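Local atomic coordinates of putative LacI-family transcriptional regulator (PDB entry 3GBV), a protein that probably regulates transcription as a LacI-family repressor or activator, sensing an unidentified small effector through a periplasmic-binding-protein-like domain. Residues 85-90 against 95-100; 121-126 against 281-286; 125-130 against 246-251. One frame throughout, in Å; residues are numbered along the deposited sequence.

Contact 1 of 3, residues 85-90 against 95-100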
ATOM      1  N   GLY A  85      24.126   8.929 -26.004  1.00 31.94           N
ATOM      2  CA  GLY A  85      25.050   8.027 -26.659  1.00 32.58           C
ATOM      3  C   GLY A  85      24.753   6.571 -26.346  1.00 33.16           C
ATOM      4  O   GLY A  85      24.804   5.710 -27.234  1.00 31.34           O
ATOM      5  N   PHE A  86      24.430   6.296 -25.086  1.00 32.38           N
ATOM      6  CA  PHE A  86      24.147   4.934 -24.648  1.00 33.61           C
ATOM      7  C   PHE A  86      22.915   4.354 -25.339  1.00 33.02           C
ATOM      8  O   PHE A  86      22.992   3.311 -25.984  1.00 31.30           O
ATOM      9  CB  PHE A  86      23.978   4.902 -23.121  1.00 34.11           C
ATOM     10  CG  PHE A  86      23.874   3.516 -22.546  1.00 35.76           C
ATOM     11  CD1 PHE A  86      24.782   2.523 -22.905  1.00 37.80           C
ATOM     12  CD2 PHE A  86      22.863   3.202 -21.643  1.00 35.55           C
ATOM     13  CE1 PHE A  86      24.678   1.234 -22.367  1.00 38.58           C
ATOM     14  CE2 PHE A  86      22.752   1.927 -21.103  1.00 35.23           C
ATOM     15  CZ  PHE A  86      23.655   0.940 -21.463  1.00 36.19           C
ATOM     16  N   THR A  87      21.788   5.047 -25.219  1.00 33.30           N
ATOM     17  CA  THR A  87      20.537   4.604 -25.819  1.00 33.10           C
ATOM     18  C   THR A  87      20.576   4.545 -27.348  1.00 32.69           C
ATOM     19  O   THR A  87      19.941   3.678 -27.945  1.00 30.99           O
ATOM     20  CB  THR A  87      19.371   5.503 -25.360  1.00 34.16           C
ATOM     21  OG1 THR A  87      19.686   6.874 -25.635  1.00 32.13           O
ATOM     22  CG2 THR A  87      19.125   5.330 -23.850  1.00 33.08           C
ATOM     23  N   ASP A  88      21.300   5.465 -27.986  1.00 32.00           N
ATOM     24  CA  ASP A  88      21.400   5.429 -29.448  1.00 34.40           C
ATOM     25  C   ASP A  88      22.147   4.162 -29.853  1.00 35.05           C
ATOM     26  O   ASP A  88      21.795   3.492 -30.829  1.00 34.62           O
ATOM     27  CB  ASP A  88      22.153   6.648 -29.996  1.00 34.20           C
ATOM     28  CG  ASP A  88      21.276   7.878 -30.103  1.00 34.61           C
ATOM     29  OD1 ASP A  88      20.040   7.725 -30.210  1.00 33.20           O
ATOM     30  OD2 ASP A  88      21.826   9.000 -30.101  1.00 33.86           O
ATOM     31  N   ALA A  89      23.175   3.833 -29.079  1.00 34.71           N
ATOM     32  CA  ALA A  89      23.982   2.652 -29.344  1.00 36.72           C
ATOM     33  C   ALA A  89      23.180   1.374 -29.125  1.00 37.17           C
ATOM     34  O   ALA A  89      23.362   0.398 -29.848  1.00 39.92           O
ATOM     35  CB  ALA A  89      25.224   2.658 -28.450  1.00 34.69           C
ATOM     36  N   LEU A  90      22.301   1.370 -28.127  1.00 37.32           N
ATOM     37  CA  LEU A  90      21.490   0.192 -27.864  1.00 37.02           C
ATOM     38  C   LEU A  90      20.477  -0.007 -28.991  1.00 37.64           C
ATOM     39  O   LEU A  90      20.281  -1.127 -29.464  1.00 36.90           O
ATOM     40  CB  LEU A  90      20.771   0.312 -26.512  1.00 36.17           C
ATOM     41  CG  LEU A  90      21.640   0.255 -25.240  1.00 37.18           C
ATOM     42  CD1 LEU A  90      20.739   0.322 -24.011  1.00 36.24           C
ATOM     43  CD2 LEU A  90      22.480  -1.020 -25.208  1.00 33.93           C
ATOM     44  N   ILE A  95      19.421  -3.809 -29.264  1.00 31.17           N
ATOM     45  CA  ILE A  95      19.385  -4.337 -27.900  1.00 32.51           C
ATOM     46  C   ILE A  95      18.280  -3.632 -27.118  1.00 32.47           C
ATOM     47  O   ILE A  95      18.407  -2.459 -26.762  1.00 33.35           O
ATOM     48  CB  ILE A  95      20.743  -4.123 -27.178  1.00 32.42           C
ATOM     49  CG1 ILE A  95      21.865  -4.806 -27.966  1.00 32.71           C
ATOM     50  CG2 ILE A  95      20.688  -4.690 -25.776  1.00 31.24           C
ATOM     51  CD1 ILE A  95      23.251  -4.575 -27.413  1.00 33.26           C
ATOM     52  N   PRO A  96      17.174  -4.337 -26.849  1.00 32.35           N
ATOM     53  CA  PRO A  96      16.060  -3.744 -26.106  1.00 32.21           C
ATOM     54  C   PRO A  96      16.468  -3.329 -24.696  1.00 32.93           C
ATOM     55  O   PRO A  96      17.237  -4.029 -24.030  1.00 30.77           O
ATOM     56  CB  PRO A  96      15.031  -4.867 -26.084  1.00 32.77           C
ATOM     57  CG  PRO A  96      15.906  -6.097 -26.009  1.00 32.69           C
ATOM     58  CD  PRO A  96      16.959  -5.782 -27.050  1.00 32.89           C
ATOM     59  N   TYR A  97      15.951  -2.192 -24.242  1.00 32.69           N
ATOM     60  CA  TYR A  97      16.261  -1.723 -22.905  1.00 33.47           C
ATOM     61  C   TYR A  97      15.042  -1.233 -22.134  1.00 33.46           C
ATOM     62  O   TYR A  97      14.070  -0.726 -22.708  1.00 32.40           O
ATOM     63  CB  TYR A  97      17.336  -0.635 -22.957  1.00 32.47           C
ATOM     64  CG  TYR A  97      16.950   0.629 -23.682  1.00 33.68           C
ATOM     65  CD1 TYR A  97      16.358   1.691 -23.001  1.00 31.99           C
ATOM     66  CD2 TYR A  97      17.260   0.803 -25.035  1.00 34.05           C
ATOM     67  CE1 TYR A  97      16.096   2.897 -23.645  1.00 31.72           C
ATOM     68  CE2 TYR A  97      16.997   2.009 -25.688  1.00 31.77           C
ATOM     69  CZ  TYR A  97      16.424   3.049 -24.987  1.00 31.35           C
ATOM     70  OH  TYR A  97      16.206   4.252 -25.619  1.00 32.92           O
ATOM     71  N   ILE A  98      15.113  -1.401 -20.819  1.00 32.56           N
ATOM     72  CA  ILE A  98      14.038  -1.020 -19.925  1.00 32.79           C
ATOM     73  C   ILE A  98      14.451   0.075 -18.945  1.00 31.87           C
ATOM     74  O   ILE A  98      15.520   0.008 -18.336  1.00 30.81           O
ATOM     75  CB  ILE A  98      13.561  -2.245 -19.105  1.00 33.05           C
ATOM     76  CG1 ILE A  98      12.954  -3.291 -20.045  1.00 32.19           C
ATOM     77  CG2 ILE A  98      12.568  -1.807 -18.028  1.00 32.18           C
ATOM     78  CD1 ILE A  98      12.590  -4.572 -19.364  1.00 32.07           C
ATOM     79  N   TYR A  99      13.603   1.088 -18.805  1.00 29.99           N
ATOM     80  CA  TYR A  99      13.877   2.150 -17.853  1.00 30.35           C
ATOM     81  C   TYR A  99      13.157   1.844 -16.549  1.00 29.82           C
ATOM     82  O   TYR A  99      12.038   1.330 -16.536  1.00 26.93           O
ATOM     83  CB  TYR A  99      13.376   3.518 -18.338  1.00 32.42           C
ATOM     84  CG  TYR A  99      14.190   4.185 -19.432  1.00 33.78           C
ATOM     85  CD1 TYR A  99      15.587   4.071 -19.473  1.00 33.67           C
ATOM     86  CD2 TYR A  99      13.562   4.974 -20.393  1.00 32.82           C
ATOM     87  CE1 TYR A  99      16.332   4.732 -20.454  1.00 34.39           C
ATOM     88  CE2 TYR A  99      14.298   5.640 -21.373  1.00 35.17           C
ATOM     89  CZ  TYR A  99      15.677   5.516 -21.400  1.00 34.17           C
ATOM     90  OH  TYR A  99      16.394   6.169 -22.380  1.00 35.45           O
ATOM     91  N   ILE A 100      13.823   2.155 -15.448  1.00 30.11           N
ATOM     92  CA  ILE A 100      13.235   1.980 -14.142  1.00 30.82           C
ATOM     93  C   ILE A 100      13.429   3.303 -13.422  1.00 30.89           C
ATOM     94  O   ILE A 100      14.421   4.009 -13.648  1.00 29.68           O
ATOM     95  CB  ILE A 100      13.913   0.858 -13.337  1.00 31.91           C
ATOM     96  CG1 ILE A 100      15.429   1.040 -13.361  1.00 34.43           C
ATOM     97  CG2 ILE A 100      13.508  -0.488 -13.891  1.00 31.30           C
ATOM     98  CD1 ILE A 100      16.187  -0.012 -12.562  1.00 37.97           C
TER
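Helix 85-90 and strand 97-100 run roughly antiparallel, at 147°, with their axes 10.8 Å apart; the helix ends a few residues later and the chain turns back, which brings Leu90 and Ile95 together (CA atoms 5.0 Å apart). Ile95 N gives a hydrogen bond to Leu90 O at 2.8 Å. The N-H points fairly straight at the oxygen, but the donor is tilted 25° from the carbonyl plane. Beside this bond, Leu90 CD2 lies 4.1 Å from Ile95 CB. The other methyl, Leu90 CD1, sits 3.7 Å from Tyr97 CD2, oblique to the ring, and is equally near Tyr97 CB. Tyr97 CG stands between its backbone N and carbonyl carbon (chi1 63°), and from there the ring reaches across to the helix. Its far end meets Thr87, where Thr87 CB is 3.4 Å from Tyr97 OH. Thr87 CG2 faces both hydroxyls from the helix side, and approaches Tyr99 OH to 3.2 Å, near the plane of the Tyr99 ring and at its edge. Both hydroxyls are hydrogen-bonded to the carbonyl oxygen of Ala107. The contact joins the helix and second strand of the beta-alpha-beta unit formed by strand 72-75, helix 84-93 and strand 97-100. Helix 55-66 packs beside Leu90 through Ile66, while helix 254-270 meets Ile98 of the strand.

Contact 2 of 3, residues 121-126 against 281-286. With EDO (1,2-ethanediol), chain F.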
ATOM      1  N   GLY A 121       3.853  13.301  -6.754  1.00 22.43           N
ATOM      2  CA  GLY A 121       4.109  14.565  -6.093  1.00 22.31           C
ATOM      3  C   GLY A 121       2.827  15.264  -5.693  1.00 23.22           C
ATOM      4  O   GLY A 121       2.757  15.891  -4.634  1.00 21.70           O
ATOM      5  N   TYR A 122       1.814  15.161  -6.550  1.00 23.69           N
ATOM      6  CA  TYR A 122       0.507  15.766  -6.303  1.00 24.06           C
ATOM      7  C   TYR A 122      -0.058  15.138  -5.016  1.00 23.56           C
ATOM      8  O   TYR A 122      -0.582  15.830  -4.134  1.00 19.25           O
ATOM      9  CB  TYR A 122      -0.414  15.468  -7.491  1.00 26.35           C
ATOM     10  CG  TYR A 122      -1.705  16.252  -7.516  1.00 26.60           C
ATOM     11  CD1 TYR A 122      -1.727  17.581  -7.925  1.00 26.68           C
ATOM     12  CD2 TYR A 122      -2.909  15.657  -7.145  1.00 29.72           C
ATOM     13  CE1 TYR A 122      -2.918  18.301  -7.962  1.00 28.78           C
ATOM     14  CE2 TYR A 122      -4.107  16.366  -7.177  1.00 29.83           C
ATOM     15  CZ  TYR A 122      -4.105  17.687  -7.586  1.00 31.61           C
ATOM     16  OH  TYR A 122      -5.293  18.386  -7.608  1.00 34.10           O
ATOM     17  N   PHE A 123       0.060  13.818  -4.928  1.00 21.77           N
ATOM     18  CA  PHE A 123      -0.398  13.056  -3.769  1.00 22.10           C
ATOM     19  C   PHE A 123       0.384  13.450  -2.516  1.00 21.22           C
ATOM     20  O   PHE A 123      -0.188  13.577  -1.426  1.00 19.15           O
ATOM     21  CB  PHE A 123      -0.208  11.552  -4.023  1.00 23.94           C
ATOM     22  CG  PHE A 123      -0.390  10.690  -2.797  1.00 25.43           C
ATOM     23  CD1 PHE A 123      -1.653  10.263  -2.400  1.00 25.44           C
ATOM     24  CD2 PHE A 123       0.711  10.296  -2.046  1.00 25.97           C
ATOM     25  CE1 PHE A 123      -1.810   9.446  -1.272  1.00 28.30           C
ATOM     26  CE2 PHE A 123       0.560   9.482  -0.917  1.00 27.56           C
ATOM     27  CZ  PHE A 123      -0.700   9.056  -0.530  1.00 24.57           C
ATOM     28  N   ALA A 124       1.694  13.626  -2.681  1.00 20.89           N
ATOM     29  CA  ALA A 124       2.575  13.994  -1.578  1.00 22.62           C
ATOM     30  C   ALA A 124       2.158  15.340  -1.013  1.00 22.27           C
ATOM     31  O   ALA A 124       2.202  15.548   0.193  1.00 22.06           O
ATOM     32  CB  ALA A 124       4.022  14.040  -2.047  1.00 20.70           C
ATOM     33  N   ALA A 125       1.736  16.241  -1.894  1.00 21.50           N
ATOM     34  CA  ALA A 125       1.286  17.568  -1.496  1.00 24.58           C
ATOM     35  C   ALA A 125       0.033  17.460  -0.634  1.00 25.59           C
ATOM     36  O   ALA A 125      -0.069  18.115   0.407  1.00 23.17           O
ATOM     37  CB  ALA A 125       1.000  18.420  -2.725  1.00 22.94           C
ATOM     38  N   ARG A 126      -0.920  16.641  -1.081  1.00 26.12           N
ATOM     39  CA  ARG A 126      -2.163  16.423  -0.344  1.00 27.67           C
ATOM     40  C   ARG A 126      -1.850  15.963   1.073  1.00 26.71           C
ATOM     41  O   ARG A 126      -2.357  16.519   2.045  1.00 27.81           O
ATOM     42  CB  ARG A 126      -3.018  15.355  -1.048  1.00 30.98           C
ATOM     43  CG  ARG A 126      -4.123  14.708  -0.193  1.00 35.33           C
ATOM     44  CD  ARG A 126      -5.169  15.705   0.240  1.00 41.30           C
ATOM     45  NE  ARG A 126      -6.179  15.117   1.127  1.00 47.23           N
ATOM     46  CZ  ARG A 126      -7.109  14.237   0.753  1.00 49.10           C
ATOM     47  NH1 ARG A 126      -7.180  13.815  -0.502  1.00 47.66           N
ATOM     48  NH2 ARG A 126      -7.990  13.789   1.640  1.00 50.79           N
HETATM   49  N   MSE A 281       4.033   2.218 -11.099  1.00 21.80           N
HETATM   50  CA  MSE A 281       3.995   1.521  -9.815  1.00 21.92           C
HETATM   51  C   MSE A 281       3.072   2.263  -8.848  1.00 22.93           C
HETATM   52  O   MSE A 281       2.768   3.434  -9.050  1.00 21.10           O
HETATM   53  CB  MSE A 281       5.408   1.436  -9.236  1.00 22.63           C
HETATM   54  CG  MSE A 281       6.396   0.750 -10.180  1.00 21.98           C
HETATM   55 SE   MSE A 281       5.729  -1.083 -10.518  1.00 40.95          SE
HETATM   56  CE  MSE A 281       6.023  -2.008  -8.815  1.00 21.01           C
ATOM     57  N   PRO A 282       2.618   1.590  -7.783  1.00 23.35           N
ATOM     58  CA  PRO A 282       1.727   2.249  -6.822  1.00 23.81           C
ATOM     59  C   PRO A 282       2.387   3.336  -5.981  1.00 23.74           C
ATOM     60  O   PRO A 282       3.612   3.376  -5.838  1.00 22.06           O
ATOM     61  CB  PRO A 282       1.222   1.087  -5.968  1.00 25.03           C
ATOM     62  CG  PRO A 282       2.378   0.153  -5.969  1.00 25.02           C
ATOM     63  CD  PRO A 282       2.852   0.185  -7.406  1.00 24.64           C
ATOM     64  N   ILE A 283       1.552   4.226  -5.447  1.00 22.76           N
ATOM     65  CA  ILE A 283       1.988   5.326  -4.589  1.00 21.97           C
ATOM     66  C   ILE A 283       1.486   4.955  -3.185  1.00 22.45           C
ATOM     67  O   ILE A 283       0.445   5.433  -2.728  1.00 22.19           O
ATOM     68  CB  ILE A 283       1.358   6.651  -5.100  1.00 23.51           C
ATOM     69  CG1 ILE A 283       1.871   6.931  -6.524  1.00 20.08           C
ATOM     70  CG2 ILE A 283       1.671   7.805  -4.163  1.00 19.99           C
ATOM     71  CD1 ILE A 283       1.036   7.934  -7.285  1.00 21.17           C
ATOM     72  N   ASP A 284       2.227   4.073  -2.518  1.00 21.94           N
ATOM     73  CA  ASP A 284       1.849   3.595  -1.192  1.00 23.03           C
ATOM     74  C   ASP A 284       2.193   4.529  -0.037  1.00 23.14           C
ATOM     75  O   ASP A 284       3.320   5.020   0.075  1.00 20.33           O
ATOM     76  CB  ASP A 284       2.477   2.222  -0.915  1.00 21.72           C
ATOM     77  CG  ASP A 284       2.004   1.149  -1.890  1.00 23.35           C
ATOM     78  OD1 ASP A 284       0.826   1.199  -2.301  1.00 21.17           O
ATOM     79  OD2 ASP A 284       2.811   0.249  -2.231  1.00 21.91           O
ATOM     80  N   LEU A 285       1.210   4.767   0.825  1.00 22.82           N
ATOM     81  CA  LEU A 285       1.420   5.613   1.986  1.00 24.12           C
ATOM     82  C   LEU A 285       1.642   4.778   3.245  1.00 23.57           C
ATOM     83  O   LEU A 285       0.829   3.918   3.598  1.00 21.29           O
ATOM     84  CB  LEU A 285       0.229   6.532   2.212  1.00 26.27           C
ATOM     85  CG  LEU A 285       0.549   7.448   3.382  1.00 30.11           C
ATOM     86  CD1 LEU A 285       1.283   8.685   2.861  1.00 29.79           C
ATOM     87  CD2 LEU A 285      -0.723   7.802   4.106  1.00 33.37           C
ATOM     88  N   LEU A 286       2.751   5.029   3.921  1.00 23.20           N
ATOM     89  CA  LEU A 286       3.043   4.291   5.134  1.00 25.01           C
ATOM     90  C   LEU A 286       3.196   5.202   6.337  1.00 25.46           C
ATOM     91  O   LEU A 286       3.687   6.332   6.234  1.00 24.60           O
ATOM     92  CB  LEU A 286       4.289   3.429   4.923  1.00 26.40           C
ATOM     93  CG  LEU A 286       3.909   2.349   3.900  1.00 30.25           C
ATOM     94  CD1 LEU A 286       5.060   2.046   2.979  1.00 31.90           C
ATOM     95  CD2 LEU A 286       3.429   1.111   4.628  1.00 28.06           C
TER
HETATM   96  C1  EDO F 362      -0.485   1.495   1.321  1.00 26.62           C
HETATM   97  O1  EDO F 362      -0.917   1.883   2.651  1.00 21.66           O
HETATM   98  C2  EDO F 362      -1.399   2.098   0.226  1.00 25.12           C
HETATM   99  O2  EDO F 362      -1.153   3.496   0.072  1.00 20.43           O
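Phe123 carries the helix side of this contact, and Ile283 and Leu285 meet its ring. The contact across the two segments is wholly apolar and small, burying 166 Å² in all. Phe123 has CG anti to its backbone N (chi1 168°), which extends the ring from the helix toward strand 284-286. Ile283 CG2 comes to the ring obliquely, 3.4 Å from Phe123 CD2. The two side chains lie alongside each other and point opposite ways. Leu285 takes the far end of the ring. Its CB lies at the edge, in the ring plane, 3.8 Å from Phe123 CZ. Leu285 CD1 adds a second touch, 3.9 Å from Phe123 CE2. Asp284, between these two residues, has its CB directed away from the helix. Its OD2 is hydrogen-bonded to Tyr294 OH and Gln253 NE2.

The polar interactions belong to the strand backbone and a 1,2-ethanediol, probably from the crystallisation liquor. Leu285 N gives a nearly straight hydrogen bond of 2.8 Å to EDO O2. EDO O1 in turn donates to Leu285 O at 2.8 Å. The diol thus spans both backbone polar groups of one residue, and it also bonds to Leu285 O of the second subunit.

That subunit lies close by: its Thr287 packs on Phe123, and its Leu285 on Leu285. Helix 117-131 here covers strand 284-286, an edge of the mixed sheet within this chain. Strand 278-280 belongs to the parallel sheet, so 281-283 crosses between the lobes, one of the interlobe connections of the periplasmic-binding-protein-like fold.

Contact 3 of 3, residues 125-130 against 246-251; sequences ARMLML and VSFLIA
Phe248 meets Met127 and Leu130 where strand 246-251 packs against helix 125-130. The chain turns a corner at Ser247, just before the contact. The CB of Ser247 lies over one face of the Phe248 ring, offset toward the rim. Met127, a selenomethionine, covers the opposite face. Its CE methyl stands 3.9 Å from the ring centroid and 20° off the ring normal, a CH-pi contact over the face. Met127 CE is nearest to Phe248 CZ, at 3.7 Å. The selenomethionine chain is bent at both chi2 (-55°) and chi3 (-64°), and these bends bring the methyl round onto the ring. The two side chains cross at about a right angle. Leu130, one helical turn further on, approaches the same end of the ring more loosely: its CD2 lies 4.5 Å from Phe248 CZ, oblique to the ring. Beyond Phe248, Ile250 also points toward the helix, and packs on Phe123 and Ala124 earlier in it. Met127 packs on Met127 of the second subunit, and Phe248 on Leu130 of the second subunit, so the cluster continues across the dimer interface. This is helix-on-sheet packing within an alpha/beta lobe, as expected for the periplasmic-binding-protein-like fold of LacI-family regulators.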
ATOM      1  N   ALA A 125       1.736  16.241  -1.894  1.00 21.50           N
ATOM      2  CA  ALA A 125       1.286  17.568  -1.496  1.00 24.58           C
ATOM      3  C   ALA A 125       0.033  17.460  -0.634  1.00 25.59           C
ATOM      4  O   ALA A 125      -0.069  18.115   0.407  1.00 23.17           O
ATOM      5  CB  ALA A 125       1.000  18.420  -2.725  1.00 22.94           C
ATOM      6  N   ARG A 126      -0.920  16.641  -1.081  1.00 26.12           N
ATOM      7  CA  ARG A 126      -2.163  16.423  -0.344  1.00 27.67           C
ATOM      8  C   ARG A 126      -1.850  15.963   1.073  1.00 26.71           C
ATOM      9  O   ARG A 126      -2.357  16.519   2.045  1.00 27.81           O
ATOM     10  CB  ARG A 126      -3.018  15.355  -1.048  1.00 30.98           C
ATOM     11  CG  ARG A 126      -4.123  14.708  -0.193  1.00 35.33           C
ATOM     12  CD  ARG A 126      -5.169  15.705   0.240  1.00 41.30           C
ATOM     13  NE  ARG A 126      -6.179  15.117   1.127  1.00 47.23           N
ATOM     14  CZ  ARG A 126      -7.109  14.237   0.753  1.00 49.10           C
ATOM     15  NH1 ARG A 126      -7.180  13.815  -0.502  1.00 47.66           N
ATOM     16  NH2 ARG A 126      -7.990  13.789   1.640  1.00 50.79           N
HETATM   17  N   MSE A 127      -0.997  14.953   1.187  1.00 25.81           N
HETATM   18  CA  MSE A 127      -0.645  14.404   2.501  1.00 26.97           C
HETATM   19  C   MSE A 127       0.091  15.397   3.393  1.00 27.07           C
HETATM   20  O   MSE A 127      -0.121  15.419   4.607  1.00 27.13           O
HETATM   21  CB  MSE A 127       0.206  13.131   2.360  1.00 24.62           C
HETATM   22  CG  MSE A 127      -0.460  11.987   1.592  1.00 23.38           C
HETATM   23 SE   MSE A 127      -2.187  11.551   2.389  1.00 42.61          SE
HETATM   24  CE  MSE A 127      -1.683  10.901   4.210  1.00 25.98           C
ATOM     25  N   LEU A 128       0.966  16.204   2.803  1.00 26.39           N
ATOM     26  CA  LEU A 128       1.709  17.188   3.577  1.00 26.17           C
ATOM     27  C   LEU A 128       0.773  18.259   4.137  1.00 26.78           C
ATOM     28  O   LEU A 128       0.928  18.706   5.279  1.00 24.80           O
ATOM     29  CB  LEU A 128       2.778  17.865   2.724  1.00 24.73           C
ATOM     30  CG  LEU A 128       3.612  18.889   3.503  1.00 25.70           C
ATOM     31  CD1 LEU A 128       4.586  18.148   4.403  1.00 24.15           C
ATOM     32  CD2 LEU A 128       4.360  19.801   2.548  1.00 26.24           C
HETATM   33  N   MSE A 129      -0.197  18.665   3.329  1.00 26.38           N
HETATM   34  CA  MSE A 129      -1.147  19.695   3.739  1.00 28.86           C
HETATM   35  C   MSE A 129      -2.144  19.233   4.797  1.00 30.18           C
HETATM   36  O   MSE A 129      -2.788  20.056   5.443  1.00 30.53           O
HETATM   37  CB  MSE A 129      -1.885  20.234   2.514  1.00 29.08           C
HETATM   38  CG  MSE A 129      -0.967  21.010   1.602  1.00 27.79           C
HETATM   39 SE   MSE A 129      -0.133  22.472   2.660  1.00 51.46          SE
HETATM   40  CE  MSE A 129       1.664  21.897   2.995  1.00 20.35           C
ATOM     41  N   LEU A 130      -2.286  17.920   4.943  1.00 32.61           N
ATOM     42  CA  LEU A 130      -3.175  17.333   5.948  1.00 35.02           C
ATOM     43  C   LEU A 130      -2.448  17.543   7.279  1.00 36.14           C
ATOM     44  O   LEU A 130      -3.058  17.682   8.338  1.00 35.39           O
ATOM     45  CB  LEU A 130      -3.343  15.824   5.705  1.00 35.07           C
ATOM     46  CG  LEU A 130      -4.041  15.033   6.830  1.00 38.23           C
ATOM     47  CD1 LEU A 130      -5.534  15.338   6.806  1.00 38.79           C
ATOM     48  CD2 LEU A 130      -3.808  13.526   6.661  1.00 37.23           C
ATOM     49  N   VAL A 246       9.863  11.517  10.983  1.00 26.19           N
ATOM     50  CA  VAL A 246       9.189  11.389   9.696  1.00 26.05           C
ATOM     51  C   VAL A 246       7.743  10.963   9.996  1.00 26.11           C
ATOM     52  O   VAL A 246       7.516  10.056  10.800  1.00 26.44           O
ATOM     53  CB  VAL A 246       9.876  10.325   8.813  1.00 25.92           C
ATOM     54  CG1 VAL A 246       9.023  10.018   7.588  1.00 22.20           C
ATOM     55  CG2 VAL A 246      11.248  10.816   8.386  1.00 21.92           C
ATOM     56  N   SER A 247       6.779  11.633   9.366  1.00 25.17           N
ATOM     57  CA  SER A 247       5.356  11.341   9.574  1.00 28.24           C
ATOM     58  C   SER A 247       4.798  10.352   8.562  1.00 26.84           C
ATOM     59  O   SER A 247       3.981   9.501   8.899  1.00 25.25           O
ATOM     60  CB  SER A 247       4.525  12.626   9.502  1.00 28.75           C
ATOM     61  OG  SER A 247       4.959  13.568  10.462  1.00 35.46           O
ATOM     62  N   PHE A 248       5.231  10.486   7.317  1.00 24.89           N
ATOM     63  CA  PHE A 248       4.782   9.596   6.267  1.00 24.73           C
ATOM     64  C   PHE A 248       5.964   9.247   5.369  1.00 24.04           C
ATOM     65  O   PHE A 248       6.895  10.043   5.198  1.00 20.49           O
ATOM     66  CB  PHE A 248       3.709  10.259   5.386  1.00 23.50           C
ATOM     67  CG  PHE A 248       2.455  10.668   6.121  1.00 24.92           C
ATOM     68  CD1 PHE A 248       1.696   9.734   6.819  1.00 23.01           C
ATOM     69  CD2 PHE A 248       2.009  11.989   6.070  1.00 22.12           C
ATOM     70  CE1 PHE A 248       0.513  10.110   7.453  1.00 25.68           C
ATOM     71  CE2 PHE A 248       0.824  12.372   6.706  1.00 25.71           C
ATOM     72  CZ  PHE A 248       0.073  11.432   7.398  1.00 24.24           C
ATOM     73  N   LEU A 249       5.913   8.041   4.815  1.00 22.19           N
ATOM     74  CA  LEU A 249       6.903   7.582   3.857  1.00 23.16           C
ATOM     75  C   LEU A 249       6.080   7.064   2.678  1.00 22.44           C
ATOM     76  O   LEU A 249       5.062   6.393   2.864  1.00 20.71           O
ATOM     77  CB  LEU A 249       7.778   6.453   4.421  1.00 21.86           C
ATOM     78  CG  LEU A 249       8.822   6.841   5.478  1.00 23.57           C
ATOM     79  CD1 LEU A 249       9.527   5.586   5.996  1.00 22.07           C
ATOM     80  CD2 LEU A 249       9.828   7.820   4.877  1.00 21.11           C
ATOM     81  N   ILE A 250       6.505   7.403   1.469  1.00 21.47           N
ATOM     82  CA  ILE A 250       5.819   6.950   0.274  1.00 22.23           C
ATOM     83  C   ILE A 250       6.685   5.875  -0.353  1.00 22.39           C
ATOM     84  O   ILE A 250       7.864   6.094  -0.611  1.00 22.76           O
ATOM     85  CB  ILE A 250       5.607   8.108  -0.707  1.00 22.67           C
ATOM     86  CG1 ILE A 250       4.667   9.144  -0.058  1.00 22.22           C
ATOM     87  CG2 ILE A 250       5.062   7.577  -2.027  1.00 19.73           C
ATOM     88  CD1 ILE A 250       4.551  10.468  -0.809  1.00 23.18           C
ATOM     89  N   ALA A 251       6.105   4.699  -0.570  1.00 22.47           N
ATOM     90  CA  ALA A 251       6.846   3.588  -1.151  1.00 21.56           C
ATOM     91  C   ALA A 251       6.434   3.339  -2.595  1.00 22.44           C
ATOM     92  O   ALA A 251       5.356   3.751  -3.024  1.00 19.53           O
ATOM     93  CB  ALA A 251       6.628   2.334  -0.319  1.00 20.24           C
TER

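From the N terminus, contact 1 comes first and closes a short loop: only four residues separate 85-90 from 95-100, within one beta-alpha-beta unit of the parallel sheet. Helix 117-131 follows and opens both other contacts. The loop closed by contact 3 at 246-251 nests inside the longer one closed by contact 2 at 281-286. Both bind helix 117-131 to the mixed sheet, where their strands are neighbours, and 281-286 brings the chain back from the parallel-sheet lobe. They share Ala125 and Arg126, and Leu285 CD2 touches Met127 CE between them. Contact 1 lies about 29 Å from contact 2, centre to centre, in the other lobe. Contacts 2 and 3 both touch the second subunit.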